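Side-chain contacts in amino acid amide racemase (Ochrobactrum anthropi, PDB 6GIO), which belongs to the class-III aminotransferase family of pyridoxal-phosphate-dependent enzymes and carries pyridoxal-5'-phosphate in this model: residues D331-R334 against R335-D338; F398-P401 against L402-E406; Q418-G421 against D422-G426. One frame throughout, in Å; residues are numbered along the deposited sequence.

The three contacts follow one another along the chain, and none nests in or crosses another. Interaction 1 comes first, near the C-terminal end of helix 318-339. After strands 343-349 and 352-357, helix 369-382 and strands 384-389 and 395-398, interaction 2 closes a tight turn in the loop that leads into helix 406-424. Interaction 3 then ends that same helix. Interactions 1 and 2 meet through packing, Leu-333 CD1 lying 4.2 Å from Phe-398 CD2. Interaction 3 touches neither; its centre is about 15 Å from that of interaction 1. Interaction 1 lies where helix 318-339 packs on helix 406-424 and strand 343-349; interaction 3, where the end of helix 406-424 packs on helix 369-382.

Interaction 1: D331-R334 against R335-D338; sequences DRLR and RLSD
Arg-335 N bonds to Asp-331 O at 3.0 Å, nearly straight at 169°. This is a regular alpha-helical bond. The aliphatic start of the Arg-335 side chain lies by the same carbonyl, with CG 3.5 Å from Asp-331 O. On the exposed side, Arg-334 NH1 makes a salt bridge to Asp-331 OD1, in which the hydrogen bond is weak. Arg-332 instead pairs with Asp-410 of helix 406-424. Next, Leu-336 N is shared: it bonds to Arg-332 O at 3.3 Å and weakly to Leu-333 O. The Leu-336 side chain leans back along the helix, and its CD1 meets CD2 of Leu-333 at 4.1 Å. One methyl of each leucine does the touching, and the two side chains cross at a slant. Both leucines are buried. Leu-333 rests on Val-416 and Val-346, and Leu-336 on Ile-343. Ser-337 N bonds three residues back, to Arg-334 O, from above the carbonyl plane. With chi1 at 68°, its OG sits between backbone N and carbonyl carbon and folds back to donate to that oxygen at 2.7 Å, close to the line of the C=O. Arg-334 O is therefore gripped twice by one residue. Asp-338 N continues the pattern with a bond to Arg-335 O. Bonds from i+3 to i are the pattern of 3-10 turns, seen here toward the C-terminal end of helix 318-339.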
loop_
_atom_site.group_PDB
_atom_site.type_symbol
_atom_site.label_atom_id
_atom_site.label_comp_id
_atom_site.label_asym_id
_atom_site.label_seq_id
_atom_site.Cartn_x
_atom_site.Cartn_y
_atom_site.Cartn_z
ATOM N N ASP C 331 8.035 32.871 -11.564
ATOM C CA ASP C 331 8.089 34.302 -11.878
ATOM C C ASP C 331 6.885 34.777 -12.668
ATOM O O ASP C 331 6.354 35.835 -12.341
ATOM C CB ASP C 331 9.409 34.656 -12.564
ATOM C CG ASP C 331 10.576 34.597 -11.603
ATOM O OD1 ASP C 331 10.336 34.811 -10.377
ATOM O OD2 ASP C 331 11.719 34.360 -12.059
ATOM N N ARG C 332 6.414 33.982 -13.634
ATOM C CA ARG C 332 5.125 34.277 -14.321
ATOM C C ARG C 332 4.014 34.439 -13.299
ATOM O O ARG C 332 3.287 35.403 -13.302
ATOM C CB ARG C 332 4.735 33.195 -15.344
ATOM C CG ARG C 332 5.680 33.084 -16.535
ATOM C CD ARG C 332 5.567 34.253 -17.529
ATOM N NE ARG C 332 4.173 34.470 -17.949
ATOM C CZ ARG C 332 3.579 33.884 -18.991
ATOM N NH1 ARG C 332 4.259 33.064 -19.771
ATOM N NH2 ARG C 332 2.304 34.121 -19.265
ATOM N N LEU C 333 3.903 33.481 -12.388
ATOM C CA LEU C 333 2.873 33.537 -11.371
ATOM C C LEU C 333 3.000 34.761 -10.479
ATOM O O LEU C 333 2.026 35.465 -10.247
ATOM C CB LEU C 333 2.878 32.236 -10.567
ATOM C CG LEU C 333 2.433 31.005 -11.347
ATOM C CD1 LEU C 333 2.787 29.738 -10.579
ATOM C CD2 LEU C 333 0.935 31.068 -11.626
ATOM N N ARG C 334 4.195 35.054 -10.000
ATOM C CA ARG C 334 4.389 36.286 -9.218
ATOM C C ARG C 334 3.907 37.553 -9.909
ATOM O O ARG C 334 3.223 38.379 -9.298
ATOM C CB ARG C 334 5.853 36.506 -8.878
ATOM C CG ARG C 334 6.239 35.848 -7.613
ATOM C CD ARG C 334 7.685 36.106 -7.210
ATOM N NE ARG C 334 8.053 34.943 -6.411
ATOM C CZ ARG C 334 8.774 33.908 -6.827
ATOM N NH1 ARG C 334 9.324 33.887 -8.032
ATOM N NH2 ARG C 334 8.981 32.903 -5.996
ATOM N N ARG C 335 4.295 37.732 -11.167
ATOM C CA ARG C 335 3.893 38.925 -11.916
ATOM C C ARG C 335 2.358 39.028 -12.055
ATOM O O ARG C 335 1.820 40.130 -12.183
ATOM C CB ARG C 335 4.576 38.989 -13.287
ATOM C CG ARG C 335 6.090 39.208 -13.269
ATOM C CD ARG C 335 6.602 39.540 -14.678
ATOM N NE ARG C 335 5.729 40.561 -15.304
ATOM C CZ ARG C 335 6.073 41.817 -15.635
ATOM N NH1 ARG C 335 7.310 42.282 -15.487
ATOM N NH2 ARG C 335 5.155 42.619 -16.154
ATOM N N LEU C 336 1.646 37.907 -11.965
ATOM C CA LEU C 336 0.195 37.952 -11.975
ATOM C C LEU C 336 -0.375 38.675 -10.751
ATOM O O LEU C 336 -1.544 39.115 -10.772
ATOM C CB LEU C 336 -0.420 36.554 -12.103
ATOM C CG LEU C 336 -0.065 35.782 -13.399
ATOM C CD1 LEU C 336 -0.693 34.409 -13.357
ATOM C CD2 LEU C 336 -0.491 36.504 -14.684
ATOM N N SER C 337 0.425 38.830 -9.700
ATOM C CA SER C 337 -0.081 39.548 -8.516
ATOM C C SER C 337 -0.275 41.047 -8.797
ATOM O O SER C 337 -1.056 41.694 -8.105
ATOM C CB SER C 337 0.801 39.378 -7.280
ATOM O OG SER C 337 2.026 40.013 -7.466
ATOM N N ASP C 338 0.409 41.598 -9.802
ATOM C CA ASP C 338 0.153 42.967 -10.202
ATOM C C ASP C 338 -1.304 43.105 -10.689
ATOM O O ASP C 338 -1.937 44.096 -10.427
ATOM C CB ASP C 338 1.133 43.415 -11.286
ATOM C CG ASP C 338 1.085 44.945 -11.547
ATOM O OD1 ASP C 338 1.433 45.768 -10.646
ATOM O OD2 ASP C 338 0.738 45.321 -12.683
#

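Interaction 2: F398-P401 against L402-E406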
loop_
_atom_site.group_PDB
_atom_site.type_symbol
_atom_site.label_atom_id
_atom_site.label_comp_id
_atom_site.label_asym_id
_atom_site.label_seq_id
_atom_site.Cartn_x
_atom_site.Cartn_y
_atom_site.Cartn_z
ATOM N N PHE C 398 0.807 23.510 -7.455
ATOM C CA PHE C 398 1.312 23.172 -8.794
ATOM C C PHE C 398 2.479 22.209 -8.635
ATOM O O PHE C 398 3.569 22.576 -8.133
ATOM C CB PHE C 398 1.721 24.423 -9.579
ATOM C CG PHE C 398 0.584 25.396 -9.782
ATOM C CD1 PHE C 398 -0.432 25.120 -10.670
ATOM C CD2 PHE C 398 0.505 26.541 -9.043
ATOM C CE1 PHE C 398 -1.521 25.985 -10.833
ATOM C CE2 PHE C 398 -0.572 27.416 -9.204
ATOM C CZ PHE C 398 -1.589 27.144 -10.102
ATOM N N MET C 399 2.221 20.966 -9.023
ATOM C CA MET C 399 3.187 19.869 -8.937
ATOM C C MET C 399 3.253 19.203 -10.293
ATOM O O MET C 399 2.969 18.030 -10.411
ATOM C CB MET C 399 2.701 18.852 -7.886
ATOM C CG MET C 399 2.756 19.414 -6.468
ATOM S SD MET C 399 4.445 19.412 -5.822
ATOM C CE MET C 399 4.737 17.673 -5.613
ATOM N N PRO C 400 3.562 19.969 -11.346
ATOM C CA PRO C 400 3.452 19.346 -12.669
ATOM C C PRO C 400 4.541 18.288 -12.899
ATOM O O PRO C 400 5.575 18.301 -12.200
ATOM C CB PRO C 400 3.635 20.523 -13.633
ATOM C CG PRO C 400 4.406 21.559 -12.870
ATOM C CD PRO C 400 4.018 21.375 -11.426
ATOM N N PRO C 401 4.360 17.435 -13.929
ATOM C CA PRO C 401 5.448 16.553 -14.356
ATOM C C PRO C 401 6.741 17.349 -14.598
ATOM O O PRO C 401 6.702 18.519 -15.052
ATOM C CB PRO C 401 4.916 15.969 -15.649
ATOM C CG PRO C 401 3.432 16.053 -15.524
ATOM C CD PRO C 401 3.209 17.360 -14.843
ATOM N N LEU C 402 7.860 16.755 -14.240
ATOM C CA LEU C 402 9.148 17.381 -14.388
ATOM C C LEU C 402 9.470 17.633 -15.863
ATOM O O LEU C 402 10.386 18.385 -16.196
ATOM C CB LEU C 402 10.218 16.465 -13.784
ATOM C CG LEU C 402 10.107 16.233 -12.268
ATOM C CD1 LEU C 402 11.410 15.659 -11.695
ATOM C CD2 LEU C 402 9.769 17.507 -11.542
ATOM N N THR C 403 8.706 16.982 -16.736
ATOM C CA THR C 403 8.853 17.134 -18.167
ATOM C C THR C 403 8.054 18.298 -18.735
ATOM O O THR C 403 7.954 18.440 -19.953
ATOM C CB THR C 403 8.388 15.837 -18.862
ATOM O OG1 THR C 403 7.117 15.465 -18.335
ATOM C CG2 THR C 403 9.408 14.701 -18.582
ATOM N N LEU C 404 7.499 19.131 -17.862
ATOM C CA LEU C 404 6.752 20.303 -18.283
ATOM C C LEU C 404 7.592 21.166 -19.254
ATOM O O LEU C 404 8.759 21.492 -18.977
ATOM C CB LEU C 404 6.313 21.117 -17.066
ATOM C CG LEU C 404 5.302 22.240 -17.336
ATOM C CD1 LEU C 404 3.917 21.704 -17.686
ATOM C CD2 LEU C 404 5.241 23.190 -16.148
ATOM N N THR C 405 7.001 21.523 -20.396
ATOM C CA THR C 405 7.748 22.327 -21.415
ATOM C C THR C 405 7.583 23.831 -21.196
ATOM O O THR C 405 6.677 24.280 -20.477
ATOM C CB THR C 405 7.337 21.976 -22.860
ATOM O OG1 THR C 405 5.989 22.384 -23.103
ATOM C CG2 THR C 405 7.461 20.496 -23.097
ATOM N N GLU C 406 8.454 24.620 -21.818
ATOM C CA GLU C 406 8.321 26.081 -21.720
ATOM C C GLU C 406 7.039 26.633 -22.350
ATOM O O GLU C 406 6.402 27.476 -21.754
ATOM C CB GLU C 406 9.591 26.793 -22.157
ATOM C CG GLU C 406 10.706 26.542 -21.142
ATOM C CD GLU C 406 12.044 27.184 -21.488
ATOM O OE1 GLU C 406 12.073 28.377 -21.838
ATOM O OE2 GLU C 406 13.077 26.494 -21.354
#
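The backbone from Pro-401 to Leu-404 forms a type I beta turn, closed by a hydrogen bond from Leu-404 N to Pro-401 O at 3.0 Å. The amide approaches from above the carbonyl plane, 55° out of it. The turn lies in the loop between strand 395-398 and helix 406-424. Pro-400 precedes the turn and Pro-401 is its first residue. Thr-405 stands at the N-cap of the helix that follows. The Leu-404 side chain points back toward Pro-400, the residue just before the turn. With CG anti to the backbone N (chi1 -169°) and chi2 at 71°, the CD2 methyl reaches the proline ring. Pro-400 and Leu-404 are both buried, and Leu-404 also packs on Ile-409 of the helix. Leu-402, at the second position of the turn, packs on Ser-322 of helix 318-339. Polar atoms of the loop are bonded outward: Pro-400 O accepts from Arg-246 NH1, and Leu-404 O from Arg-321 NH2. Thr-403 OG1 is hydrogen-bonded to Asn-34 OD1, while it passes the ring of Pro-401 at 3.5 Å from CB. Leu-404 CD2 lies 3.8 Å from Pro-400 CG and 4.0 Å from Pro-400 CB.

Interaction 3: Q418-G421 against D422-G426; sequences QAIG and DVLDG
A Schellman motif ends helix 406-424 here, and the contact covers the last turns before it. Four regular alpha-helical bonds join Gln-418 to Gly-421 with the residues that follow. Asp-422 N donates to Gln-418 O at 2.9 Å, and Val-423 N to Ala-419 O. Leu-424 N reaches Ile-420 O at 3.0 Å, the straightest of the four at 166°. Asp-425 N closes the series on Gly-421 O.

Side chains one turn apart meet along the same helix. Ile-420 and Leu-424 lie side by side and point the same way. Ile-420 CG2 touches Leu-424 CD1 at 3.9 Å. Ile-420 is buried and packs on His-340 and Ile-342, while Leu-424 is exposed. Val-423 turns another way, and its CG2 passes 3.4 Å from Ala-419 O. It packs on Thr-371 and Lys-374 of helix 369-382.

On the polar side, the Gln-418 chain bends at chi2 and brings its amide over to the carboxylate of Asp-422. The two planes stand 52° apart. Gln-418 CG is 3.6 Å from Asp-422 OD2. That oxygen has its salt bridge with Arg-378 NE of helix 369-382, whose positive charge would be expected to favour the ionised carboxylate. Asp-425 is exposed, and its OD2 forms a salt bridge with Lys-427 NZ. Its CG also lies close to the helix end, 3.3 Å from Gly-421 O.

Asp-425 is the first residue to leave helical angles. Gly-426 follows with positive phi (63°), and its N bonds back to Val-423 O at 3.0 Å. Lys-427 N then reaches Asp-422 O. This pair of bonds, one from the glycine at C-prime and one from the residue after it, is the signature of a Schellman motif.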
loop_
_atom_site.group_PDB
_atom_site.type_symbol
_atom_site.label_atom_id
_atom_site.label_comp_id
_atom_site.label_asym_id
_atom_site.label_seq_id
_atom_site.Cartn_x
_atom_site.Cartn_y
_atom_site.Cartn_z
ATOM N N GLN C 418 -6.443 33.775 -16.212
ATOM C CA GLN C 418 -7.822 33.894 -16.656
ATOM C C GLN C 418 -8.797 33.321 -15.643
ATOM O O GLN C 418 -9.901 33.863 -15.459
ATOM C CB GLN C 418 -7.990 33.193 -18.009
ATOM C CG GLN C 418 -9.357 33.457 -18.647
ATOM C CD GLN C 418 -9.516 34.902 -19.085
ATOM O OE1 GLN C 418 -10.528 35.547 -18.828
ATOM N NE2 GLN C 418 -8.501 35.417 -19.723
ATOM N N ALA C 419 -8.411 32.218 -14.988
ATOM C CA ALA C 419 -9.304 31.588 -14.007
ATOM C C ALA C 419 -9.535 32.491 -12.757
ATOM O O ALA C 419 -10.660 32.661 -12.298
ATOM C CB ALA C 419 -8.802 30.192 -13.608
ATOM N N ILE C 420 -8.457 33.063 -12.228
ATOM C CA ILE C 420 -8.534 33.999 -11.077
ATOM C C ILE C 420 -9.403 35.221 -11.420
ATOM O O ILE C 420 -10.251 35.630 -10.632
ATOM C CB ILE C 420 -7.138 34.479 -10.659
ATOM C CG1 ILE C 420 -6.342 33.307 -10.086
ATOM C CG2 ILE C 420 -7.256 35.548 -9.604
ATOM C CD1 ILE C 420 -4.887 33.575 -9.787
ATOM N N GLY C 421 -9.173 35.786 -12.605
ATOM C CA GLY C 421 -9.907 36.949 -13.070
ATOM C C GLY C 421 -11.362 36.632 -13.217
ATOM O O GLY C 421 -12.202 37.404 -12.788
ATOM N N ASP C 422 -11.678 35.490 -13.817
ATOM C CA ASP C 422 -13.090 35.135 -14.071
ATOM C C ASP C 422 -13.809 34.917 -12.751
ATOM O O ASP C 422 -14.978 35.232 -12.621
ATOM C CB ASP C 422 -13.212 33.866 -14.921
ATOM C CG ASP C 422 -12.755 34.064 -16.368
ATOM O OD1 ASP C 422 -12.564 35.201 -16.795
ATOM O OD2 ASP C 422 -12.599 33.071 -17.094
ATOM N N VAL C 423 -13.116 34.344 -11.767
ATOM C CA VAL C 423 -13.758 34.097 -10.478
ATOM C C VAL C 423 -13.979 35.412 -9.692
ATOM O O VAL C 423 -15.057 35.618 -9.100
ATOM C CB VAL C 423 -12.987 33.055 -9.652
ATOM C CG1 VAL C 423 -13.413 33.087 -8.188
ATOM C CG2 VAL C 423 -13.176 31.664 -10.275
ATOM N N LEU C 424 -12.980 36.279 -9.682
ATOM C CA LEU C 424 -13.102 37.561 -8.992
ATOM C C LEU C 424 -14.196 38.454 -9.609
ATOM O O LEU C 424 -14.880 39.160 -8.881
ATOM C CB LEU C 424 -11.788 38.303 -9.003
ATOM C CG LEU C 424 -10.696 37.711 -8.131
ATOM C CD1 LEU C 424 -9.445 38.519 -8.348
ATOM C CD2 LEU C 424 -11.068 37.704 -6.654
ATOM N N ASP C 425 -14.356 38.405 -10.935
ATOM C CA ASP C 425 -15.372 39.199 -11.643
ATOM C C ASP C 425 -16.706 38.534 -11.501
ATOM O O ASP C 425 -17.606 38.878 -12.240
ATOM C CB ASP C 425 -15.104 39.307 -13.161
ATOM C CG ASP C 425 -13.904 40.158 -13.532
ATOM O OD1 ASP C 425 -13.386 40.943 -12.708
ATOM O OD2 ASP C 425 -13.479 40.047 -14.711
ATOM N N GLY C 426 -16.835 37.558 -10.607
ATOM C CA GLY C 426 -18.114 36.919 -10.330
ATOM C C GLY C 426 -18.728 36.168 -11.511
ATOM O O GLY C 426 -19.934 36.220 -11.745
#